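Local coordinates for protein Exo beta-1,2-glucooligosaccharide sophorohydrolase (non-reducing end) (Parabacteroides distasonis ATCC 8503, PDB 5Z06) that hydrolyses linear beta-1,2-glucan and beta-1,2-glucooligosaccharides from the non-reducing end, as an exo-type enzyme that releases sophorose, at residues E465-Y470 / Y539-L544; T404-F409 / M688-V693; V368-D373 / G389-E394. All coordinates share one frame; numbering follows the deposited sequence.

Interaction 1. Residues E465-Y470 / Y539-L544; sequences ETMITY and YSYLGL
The hydroxyl of Ser540 docks on the first turn of helix 467-475 and serves the backbone on either side of the N-cap residue Thr466. Ser540 OG donates to Glu465 O (2.6 Å), approaching from above the carbonyl plane, and accepts from Ile468 N at 2.9 Å (N-H...O angle 158°). A water linking Glu465 O to Ser540 N adds a second bridge.

Met467 runs outward from this polar centre, its CG anti to the backbone N (chi1 175°) and the chain extended as far as the sulfur. Its CB lies near two hydroxyls, 3.5 Å from Tyr541 OH and a little farther from Ser540 OG. CG passes the phenol oxygen more loosely. SD meets the phenol end of the ring at its edge, 3.1 Å from Tyr541 OH and 3.7 Å from Tyr541 CE1, in a Met-aromatic contact, and also touches Leu544 CD2. The bend at chi3 then turns the methyl CE back to within 3.2 Å of Tyr541 OH. A second water joins the same hydroxyl to Met467 N.

On the neighbouring face of the turn, Ile468 CD1 slides past Leu544 CB at 3.6 Å. The same isoleucine rests on Phe397 and Gln400 of helix 392-408, and Gln400 in turn binds Tyr539 O and Leu544 N. The loop is thus tied to two helices, 467-475 and 392-408.

The chemistry implies a buried helix start whose early N-H groups are served by a distant serine and an internal water, with sulfur and aliphatic groups packed around them.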
loop_
_atom_site.group_PDB
_atom_site.type_symbol
_atom_site.label_atom_id
_atom_site.label_comp_id
_atom_site.label_asym_id
_atom_site.label_seq_id
_atom_site.Cartn_x
_atom_site.Cartn_y
_atom_site.Cartn_z
ATOM N N GLU A 465 -1.461 -18.661 3.667
ATOM C CA GLU A 465 -0.502 -17.835 4.423
ATOM C C GLU A 465 -0.415 -18.151 5.896
ATOM O O GLU A 465 0.407 -17.539 6.597
ATOM C CB GLU A 465 -0.871 -16.349 4.301
ATOM C CG GLU A 465 -2.162 -15.906 4.990
ATOM C CD GLU A 465 -3.340 -15.813 4.046
ATOM O OE1 GLU A 465 -3.504 -16.750 3.303
ATOM O OE2 GLU A 465 -4.114 -14.850 4.057
ATOM N N THR A 466 -1.260 -19.075 6.370
ATOM C CA THR A 466 -1.537 -19.220 7.775
ATOM C C THR A 466 -0.729 -20.304 8.467
ATOM O O THR A 466 -1.090 -20.692 9.575
ATOM C CB THR A 466 -3.041 -19.479 8.021
ATOM O OG1 THR A 466 -3.372 -20.834 7.714
ATOM C CG2 THR A 466 -3.899 -18.522 7.188
ATOM N N MET A 467 0.369 -20.790 7.874
ATOM C CA MET A 467 1.157 -21.837 8.559
ATOM C C MET A 467 1.619 -21.404 9.963
ATOM O O MET A 467 1.603 -22.214 10.900
ATOM C CB MET A 467 2.382 -22.262 7.760
ATOM C CG MET A 467 3.265 -23.260 8.514
ATOM S SD MET A 467 4.667 -23.887 7.587
ATOM C CE MET A 467 3.878 -24.846 6.312
ATOM N N ILE A 468 2.030 -20.146 10.082
ATOM C CA ILE A 468 2.599 -19.633 11.322
ATOM C C ILE A 468 1.534 -19.530 12.405
ATOM O O ILE A 468 1.855 -19.548 13.582
ATOM C CB ILE A 468 3.276 -18.246 11.124
ATOM C CG1 ILE A 468 4.195 -17.896 12.290
ATOM C CG2 ILE A 468 2.256 -17.118 10.927
ATOM C CD1 ILE A 468 5.500 -18.628 12.270
ATOM N N THR A 469 0.272 -19.390 11.988
ATOM C CA THR A 469 -0.868 -19.439 12.903
ATOM C C THR A 469 -0.940 -20.797 13.612
ATOM O O THR A 469 -1.128 -20.879 14.841
ATOM C CB THR A 469 -2.181 -19.149 12.162
ATOM O OG1 THR A 469 -1.991 -18.064 11.235
ATOM C CG2 THR A 469 -3.266 -18.803 13.150
ATOM N N TYR A 470 -0.758 -21.859 12.850
ATOM C CA TYR A 470 -0.677 -23.193 13.444
ATOM C C TYR A 470 0.611 -23.379 14.204
ATOM O O TYR A 470 0.613 -23.935 15.281
ATOM C CB TYR A 470 -0.838 -24.287 12.401
ATOM C CG TYR A 470 -2.270 -24.513 12.046
ATOM C CD1 TYR A 470 -2.875 -23.792 11.027
ATOM C CD2 TYR A 470 -3.037 -25.440 12.755
ATOM C CE1 TYR A 470 -4.186 -24.017 10.698
ATOM C CE2 TYR A 470 -4.359 -25.655 12.440
ATOM C CZ TYR A 470 -4.927 -24.941 11.419
ATOM O OH TYR A 470 -6.245 -25.163 11.122
ATOM N N TYR A 539 4.796 -14.318 4.550
ATOM C CA TYR A 539 4.301 -13.894 5.859
ATOM C C TYR A 539 4.605 -14.879 6.969
ATOM O O TYR A 539 5.072 -14.477 8.020
ATOM C CB TYR A 539 2.810 -13.654 5.825
ATOM C CG TYR A 539 2.328 -12.521 4.952
ATOM C CD1 TYR A 539 3.193 -11.659 4.303
ATOM C CD2 TYR A 539 0.968 -12.278 4.845
ATOM C CE1 TYR A 539 2.708 -10.620 3.535
ATOM C CE2 TYR A 539 0.476 -11.236 4.094
ATOM C CZ TYR A 539 1.346 -10.419 3.423
ATOM O OH TYR A 539 0.834 -9.386 2.674
ATOM N N SER A 540 4.352 -16.159 6.724
ATOM C CA SER A 540 4.641 -17.201 7.718
ATOM C C SER A 540 6.118 -17.557 7.814
ATOM O O SER A 540 6.486 -18.439 8.606
ATOM C CB SER A 540 3.835 -18.489 7.441
ATOM O OG SER A 540 2.508 -18.341 7.874
ATOM N N TYR A 541 6.946 -16.911 6.997
ATOM C CA TYR A 541 8.343 -17.257 6.845
ATOM C C TYR A 541 9.257 -16.065 7.052
ATOM O O TYR A 541 10.416 -16.064 6.606
ATOM C CB TYR A 541 8.563 -17.937 5.478
ATOM C CG TYR A 541 7.549 -19.034 5.331
ATOM C CD1 TYR A 541 7.675 -20.229 6.056
ATOM C CD2 TYR A 541 6.410 -18.856 4.565
ATOM C CE1 TYR A 541 6.715 -21.207 5.991
ATOM C CE2 TYR A 541 5.448 -19.843 4.494
ATOM C CZ TYR A 541 5.611 -21.013 5.214
ATOM O OH TYR A 541 4.638 -21.971 5.137
ATOM N N LEU A 542 8.748 -15.057 7.746
ATOM C CA LEU A 542 9.575 -13.923 8.140
ATOM C C LEU A 542 10.448 -14.313 9.301
ATOM O O LEU A 542 11.606 -13.899 9.383
ATOM C CB LEU A 542 8.708 -12.731 8.530
ATOM C CG LEU A 542 7.822 -12.261 7.388
ATOM C CD1 LEU A 542 7.027 -11.061 7.827
ATOM C CD2 LEU A 542 8.613 -11.911 6.141
ATOM N N GLY A 543 9.849 -15.088 10.204
ATOM C CA GLY A 543 10.477 -15.520 11.459
ATOM C C GLY A 543 10.726 -17.005 11.398
ATOM O O GLY A 543 11.841 -17.448 11.543
ATOM N N LEU A 544 9.678 -17.772 11.147
ATOM C CA LEU A 544 9.831 -19.162 10.870
ATOM C C LEU A 544 10.754 -19.333 9.680
ATOM O O LEU A 544 10.459 -18.886 8.571
ATOM C CB LEU A 544 8.491 -19.832 10.574
ATOM C CG LEU A 544 8.589 -21.331 10.280
ATOM C CD1 LEU A 544 9.237 -22.124 11.418
ATOM C CD2 LEU A 544 7.203 -21.868 9.966
HETATM O O HOH W 1 2.583 -16.949 4.640
HETATM O O HOH W 2 2.072 -20.114 5.260
#

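Interaction 2. Residues T404-F409 / M688-V693; sequences TARQYF and MSHPDV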
loop_
_atom_site.group_PDB
_atom_site.type_symbol
_atom_site.label_atom_id
_atom_site.label_comp_id
_atom_site.label_asym_id
_atom_site.label_seq_id
_atom_site.Cartn_x
_atom_site.Cartn_y
_atom_site.Cartn_z
ATOM N N THR A 404 10.203 -12.587 17.781
ATOM C CA THR A 404 11.453 -12.189 17.161
ATOM C C THR A 404 12.068 -11.034 17.931
ATOM O O THR A 404 13.217 -11.093 18.327
ATOM C CB THR A 404 11.254 -11.798 15.701
ATOM O OG1 THR A 404 10.704 -12.914 15.004
ATOM C CG2 THR A 404 12.565 -11.392 15.062
ATOM N N ALA A 405 11.278 -10.003 18.164
ATOM C CA ALA A 405 11.740 -8.866 18.918
ATOM C C ALA A 405 12.219 -9.278 20.295
ATOM O O ALA A 405 13.237 -8.788 20.777
ATOM C CB ALA A 405 10.640 -7.829 19.056
ATOM N N ARG A 406 11.482 -10.180 20.927
ATOM C CA ARG A 406 11.805 -10.614 22.277
ATOM C C ARG A 406 13.170 -11.288 22.364
ATOM O O ARG A 406 13.855 -11.163 23.364
ATOM C CB ARG A 406 10.708 -11.546 22.782
ATOM C CG ARG A 406 10.763 -11.866 24.245
ATOM C CD ARG A 406 11.508 -13.153 24.469
ATOM N NE ARG A 406 11.515 -13.489 25.880
ATOM C CZ ARG A 406 12.547 -13.988 26.559
ATOM N NH1 ARG A 406 13.739 -14.198 25.998
ATOM N NH2 ARG A 406 12.387 -14.253 27.839
ATOM N N GLN A 407 13.543 -12.021 21.323
ATOM C CA GLN A 407 14.863 -12.612 21.243
ATOM C C GLN A 407 15.914 -11.586 20.928
ATOM O O GLN A 407 17.035 -11.741 21.344
ATOM C CB GLN A 407 14.880 -13.717 20.195
ATOM C CG GLN A 407 13.973 -14.862 20.568
ATOM C CD GLN A 407 14.356 -15.421 21.908
ATOM O OE1 GLN A 407 13.802 -15.029 22.918
ATOM N NE2 GLN A 407 15.371 -16.271 21.919
ATOM N N TYR A 408 15.549 -10.557 20.165
ATOM C CA TYR A 408 16.461 -9.488 19.833
ATOM C C TYR A 408 16.838 -8.658 21.047
ATOM O O TYR A 408 18.031 -8.403 21.261
ATOM C CB TYR A 408 15.874 -8.554 18.769
ATOM C CG TYR A 408 16.895 -7.557 18.260
ATOM C CD1 TYR A 408 17.933 -7.962 17.435
ATOM C CD2 TYR A 408 16.836 -6.233 18.615
ATOM C CE1 TYR A 408 18.876 -7.061 16.963
ATOM C CE2 TYR A 408 17.769 -5.326 18.140
ATOM C CZ TYR A 408 18.787 -5.753 17.319
ATOM O OH TYR A 408 19.720 -4.846 16.862
ATOM N N PHE A 409 15.832 -8.227 21.811
ATOM C CA PHE A 409 16.043 -7.323 22.936
ATOM C C PHE A 409 16.369 -8.144 24.172
ATOM O O PHE A 409 15.574 -8.262 25.095
ATOM C CB PHE A 409 14.833 -6.415 23.149
ATOM C CG PHE A 409 14.604 -5.456 22.021
ATOM C CD1 PHE A 409 15.477 -4.380 21.822
ATOM C CD2 PHE A 409 13.514 -5.612 21.149
ATOM C CE1 PHE A 409 15.260 -3.485 20.785
ATOM C CE2 PHE A 409 13.309 -4.731 20.107
ATOM C CZ PHE A 409 14.192 -3.676 19.914
ATOM N N MET A 688 13.838 -18.351 15.454
ATOM C CA MET A 688 14.127 -19.760 15.615
ATOM C C MET A 688 14.884 -20.103 16.898
ATOM O O MET A 688 14.907 -21.253 17.273
ATOM C CB MET A 688 14.888 -20.300 14.396
ATOM C CG MET A 688 14.084 -20.281 13.094
ATOM S SD MET A 688 12.526 -21.181 13.135
ATOM C CE MET A 688 13.143 -22.837 13.429
ATOM N N SER A 689 15.500 -19.110 17.544
ATOM C CA SER A 689 16.129 -19.295 18.853
ATOM C C SER A 689 15.153 -19.261 19.999
ATOM O O SER A 689 15.564 -19.502 21.138
ATOM C CB SER A 689 17.203 -18.231 19.130
ATOM O OG SER A 689 16.601 -16.979 19.364
ATOM N N HIS A 690 13.891 -18.924 19.739
ATOM C CA HIS A 690 12.936 -18.795 20.828
ATOM C C HIS A 690 12.589 -20.191 21.363
ATOM O O HIS A 690 12.312 -21.094 20.591
ATOM C CB HIS A 690 11.688 -18.042 20.424
ATOM C CG HIS A 690 10.815 -17.680 21.574
ATOM N ND1 HIS A 690 10.030 -18.604 22.226
ATOM C CD2 HIS A 690 10.593 -16.497 22.195
ATOM C CE1 HIS A 690 9.364 -18.007 23.200
ATOM N NE2 HIS A 690 9.680 -16.726 23.199
ATOM N N PRO A 691 12.632 -20.362 22.691
ATOM C CA PRO A 691 12.431 -21.699 23.222
ATOM C C PRO A 691 11.103 -22.319 22.827
ATOM O O PRO A 691 11.091 -23.457 22.441
ATOM C CB PRO A 691 12.532 -21.509 24.735
ATOM C CG PRO A 691 13.347 -20.282 24.923
ATOM C CD PRO A 691 13.239 -19.454 23.680
ATOM N N ASP A 692 10.008 -21.579 22.926
ATOM C CA ASP A 692 8.703 -22.098 22.517
ATOM C C ASP A 692 8.628 -22.466 21.061
ATOM O O ASP A 692 7.921 -23.429 20.709
ATOM C CB ASP A 692 7.583 -21.122 22.838
ATOM C CG ASP A 692 7.480 -20.841 24.320
ATOM O OD1 ASP A 692 7.987 -21.645 25.107
ATOM O OD2 ASP A 692 6.943 -19.788 24.692
ATOM N N VAL A 693 9.348 -21.706 20.226
ATOM C CA VAL A 693 9.411 -21.975 18.797
ATOM C C VAL A 693 10.118 -23.296 18.570
ATOM O O VAL A 693 9.618 -24.140 17.852
ATOM C CB VAL A 693 10.095 -20.826 18.003
ATOM C CG1 VAL A 693 10.342 -21.208 16.550
ATOM C CG2 VAL A 693 9.217 -19.581 18.047
#
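Gln407 reaches Ser689 with CG anti to the carbonyl carbon (chi1 -64°) and a bend at chi2, which turn the carboxamide toward the joint between helices 682-688 and 691-702. The contact sets the last turn of helix 392-408 against a helix N-cap, His690, in what is probably the (alpha/alpha)6 catalytic domain of this family.

One straight bond carries the polar part. Gln407 NE2 donates to Ser689 OG over 2.9 Å, with an N-H...O angle of 176° and the acceptor in the amide plane. Ser689 OG is also bonded to Leu686 O, so the glutamine addresses a hydroxyl already anchored in the preceding helix. The rest of the side chain lies across His690: Gln407 CG approaches His690 CB at 3.9 Å, while Gln407 OE1 comes within 3.6 Å of His690 CD2, the amide and imidazole planes being turned 65° apart.

Gln407 OE1 is gripped from its own helix by Arg406 NH1 at 3.2 Å, which helps fix which end of the amide faces Ser689. Arg406 has its stronger partner in Asp424 of helix 414-428, a salt bridge through NE, and its CD touches the imidazole of His690.

His690 has its own neighbours. Trp427 meets its ring nearly at right angles, and Pro691 CD lies over one face toward the rim. The weak capping bond, consistent with a lone pair on His690 ND1, runs from Asp692 N to His690 ND1 at 3.1 Å.

Interaction 3. Residues V368-D373 / G389-E394; sequences VSHFID and GGDLVE
The N-terminal start of helix 392-408, where a glycerol, probably from the crystallisation liquor, is bound and may mark a pocket, is where these segments meet. Asp391 is the N-cap: its OD1 receives Glu394 N at 3.0 Å and, more weakly, Val393 N. Across the contact Asp391 N donates to Val368 O (2.9 Å, N-H...O angle 168°), and Gly390 CA adds a CA-H...O contact to the same oxygen. Thr395 OG1 seconds the arrangement by bonding both Val368 N and Asp391 O.

Past this backbone join, His370 CG stands anti to its backbone N (chi1 -168°), which lays the imidazole alongside Asp391 and against Glu394. The two acids treat the ring quite differently. The Glu394 carboxylate stacks on one face, its plane only 11° from that of the ring, with CG 3.6 Å from the ring centroid in a CH-pi contact and OE2 above the rim near CE1 and NE2. Neither ring nitrogen is bonded to that carboxylate. The Asp391 carboxylate is turned almost perpendicular to the ring and speaks to it through a water that lies in the ring plane, 2.6 Å from His370 ND1 and 2.6 Å from Asp391 OD2. Phe371 CZ covers the opposite face, so the imidazole is sandwiched between phenylalanine and glutamate, while Phe383 meets it nearly at right angles.

Between Val368 and His370, Ser369 CB comes within 3.0 Å of Gly389 O, and Ser369 OG reaches forward to Phe371 O at 2.7 Å.

Glu394 OE2 is also hydrogen-bonded to the glycerol. A possible acid-lined pocket at a helix end, here built on an aspartate N-cap, is consistent with the (alpha/alpha)6 barrel of GH144 glycosidases.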
loop_
_atom_site.group_PDB
_atom_site.type_symbol
_atom_site.label_atom_id
_atom_site.label_comp_id
_atom_site.label_asym_id
_atom_site.label_seq_id
_atom_site.Cartn_x
_atom_site.Cartn_y
_atom_site.Cartn_z
ATOM N N VAL A 368 -5.398 -10.707 19.321
ATOM C CA VAL A 368 -5.749 -9.355 18.942
ATOM C C VAL A 368 -6.614 -9.403 17.707
ATOM O O VAL A 368 -6.642 -10.388 16.962
ATOM C CB VAL A 368 -4.512 -8.449 18.681
ATOM C CG1 VAL A 368 -3.717 -8.232 19.949
ATOM C CG2 VAL A 368 -3.610 -8.998 17.571
ATOM N N SER A 369 -7.322 -8.311 17.493
ATOM C CA SER A 369 -8.021 -8.089 16.247
ATOM C C SER A 369 -7.039 -7.688 15.144
ATOM O O SER A 369 -5.888 -7.331 15.397
ATOM C CB SER A 369 -9.026 -6.958 16.417
ATOM O OG SER A 369 -8.380 -5.778 16.838
ATOM N N HIS A 370 -7.542 -7.734 13.924
ATOM C CA HIS A 370 -6.806 -7.345 12.754
ATOM C C HIS A 370 -6.452 -5.875 12.844
ATOM O O HIS A 370 -5.324 -5.489 12.590
ATOM C CB HIS A 370 -7.680 -7.562 11.531
ATOM C CG HIS A 370 -6.960 -7.460 10.231
ATOM N ND1 HIS A 370 -7.416 -8.113 9.108
ATOM C CD2 HIS A 370 -5.837 -6.798 9.859
ATOM C CE1 HIS A 370 -6.609 -7.843 8.096
ATOM N NE2 HIS A 370 -5.634 -7.062 8.525
ATOM N N PHE A 371 -7.455 -5.072 13.178
ATOM C CA PHE A 371 -7.306 -3.646 13.215
ATOM C C PHE A 371 -7.585 -3.123 14.594
ATOM O O PHE A 371 -8.528 -3.563 15.261
ATOM C CB PHE A 371 -8.228 -3.030 12.214
ATOM C CG PHE A 371 -7.979 -3.510 10.837
ATOM C CD1 PHE A 371 -6.864 -3.060 10.135
ATOM C CD2 PHE A 371 -8.837 -4.422 10.230
ATOM C CE1 PHE A 371 -6.614 -3.508 8.844
ATOM C CE2 PHE A 371 -8.605 -4.855 8.940
ATOM C CZ PHE A 371 -7.492 -4.388 8.234
ATOM N N ILE A 372 -6.730 -2.207 15.023
ATOM C CA ILE A 372 -6.879 -1.527 16.284
ATOM C C ILE A 372 -6.683 -0.036 16.040
ATOM O O ILE A 372 -5.881 0.381 15.190
ATOM C CB ILE A 372 -5.861 -2.025 17.308
ATOM C CG1 ILE A 372 -5.775 -3.562 17.286
ATOM C CG2 ILE A 372 -6.227 -1.500 18.689
ATOM C CD1 ILE A 372 -4.682 -4.159 18.166
ATOM N N ASP A 373 -7.424 0.765 16.784
ATOM C CA ASP A 373 -7.234 2.195 16.760
ATOM C C ASP A 373 -6.049 2.437 17.681
ATOM O O ASP A 373 -6.121 2.188 18.879
ATOM C CB ASP A 373 -8.515 2.930 17.200
ATOM C CG ASP A 373 -8.394 4.435 17.114
ATOM O OD1 ASP A 373 -7.323 4.993 17.421
ATOM O OD2 ASP A 373 -9.392 5.077 16.762
ATOM N N GLY A 389 -13.530 -8.714 16.454
ATOM C CA GLY A 389 -12.917 -9.399 17.573
ATOM C C GLY A 389 -11.590 -9.961 17.148
ATOM O O GLY A 389 -10.888 -9.335 16.342
ATOM N N GLY A 390 -11.235 -11.131 17.669
ATOM C CA GLY A 390 -9.945 -11.717 17.341
ATOM C C GLY A 390 -9.788 -12.122 15.875
ATOM O O GLY A 390 -10.726 -12.610 15.229
ATOM N N ASP A 391 -8.603 -11.855 15.348
ATOM C CA ASP A 391 -8.138 -12.407 14.085
ATOM C C ASP A 391 -6.875 -13.177 14.398
ATOM O O ASP A 391 -5.792 -12.599 14.648
ATOM C CB ASP A 391 -7.857 -11.309 13.091
ATOM C CG ASP A 391 -7.475 -11.844 11.739
ATOM O OD1 ASP A 391 -6.697 -12.828 11.670
ATOM O OD2 ASP A 391 -7.945 -11.251 10.741
ATOM N N LEU A 392 -7.008 -14.492 14.404
ATOM C CA LEU A 392 -5.941 -15.337 14.884
ATOM C C LEU A 392 -4.749 -15.305 13.937
ATOM O O LEU A 392 -3.620 -15.517 14.366
ATOM C CB LEU A 392 -6.439 -16.772 15.076
ATOM C CG LEU A 392 -5.507 -17.659 15.907
ATOM C CD1 LEU A 392 -5.558 -17.228 17.357
ATOM C CD2 LEU A 392 -5.869 -19.124 15.770
ATOM N N VAL A 393 -4.998 -15.076 12.655
ATOM C CA VAL A 393 -3.921 -15.116 11.687
ATOM C C VAL A 393 -3.079 -13.860 11.879
ATOM O O VAL A 393 -1.856 -13.939 11.897
ATOM C CB VAL A 393 -4.434 -15.222 10.251
ATOM C CG1 VAL A 393 -3.282 -15.102 9.269
ATOM C CG2 VAL A 393 -5.193 -16.536 10.045
ATOM N N GLU A 394 -3.761 -12.730 12.045
ATOM C CA GLU A 394 -3.130 -11.436 12.272
ATOM C C GLU A 394 -2.387 -11.473 13.600
ATOM O O GLU A 394 -1.239 -11.018 13.695
ATOM C CB GLU A 394 -4.179 -10.314 12.254
ATOM C CG GLU A 394 -4.910 -10.159 10.918
ATOM C CD GLU A 394 -4.015 -9.715 9.785
ATOM O OE1 GLU A 394 -2.973 -9.102 10.065
ATOM O OE2 GLU A 394 -4.343 -9.997 8.615
HETATM O O HOH W 3 -9.542 -9.531 9.544
HETATM O O HOH W 4 -10.406 -8.603 13.784
#

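Overall arrangement
Helix 392-408 is the common element: interaction 3 forms at its start, interaction 2 at its last turn, their centres about 22 Å apart without touching. Interaction 1 bridges them, its Thr466 and Thr469 packing on Val393 and Leu392, its Leu544 on Met688. The chemistry follows depth. Interactions 1 and 3 are buried and add bridging waters to their bonds, serine-to-backbone in the first and backbone-to-backbone in the second, whereas interaction 2, at the surface, relies on one bond between side chains. Interactions 1 and 3 also each contribute a glutamate that binds glycerol, Glu465 OE2 and Glu394 OE2 standing 6.7 Å apart, which may line one pocket. All three lie at a helix end, each joined in its own way.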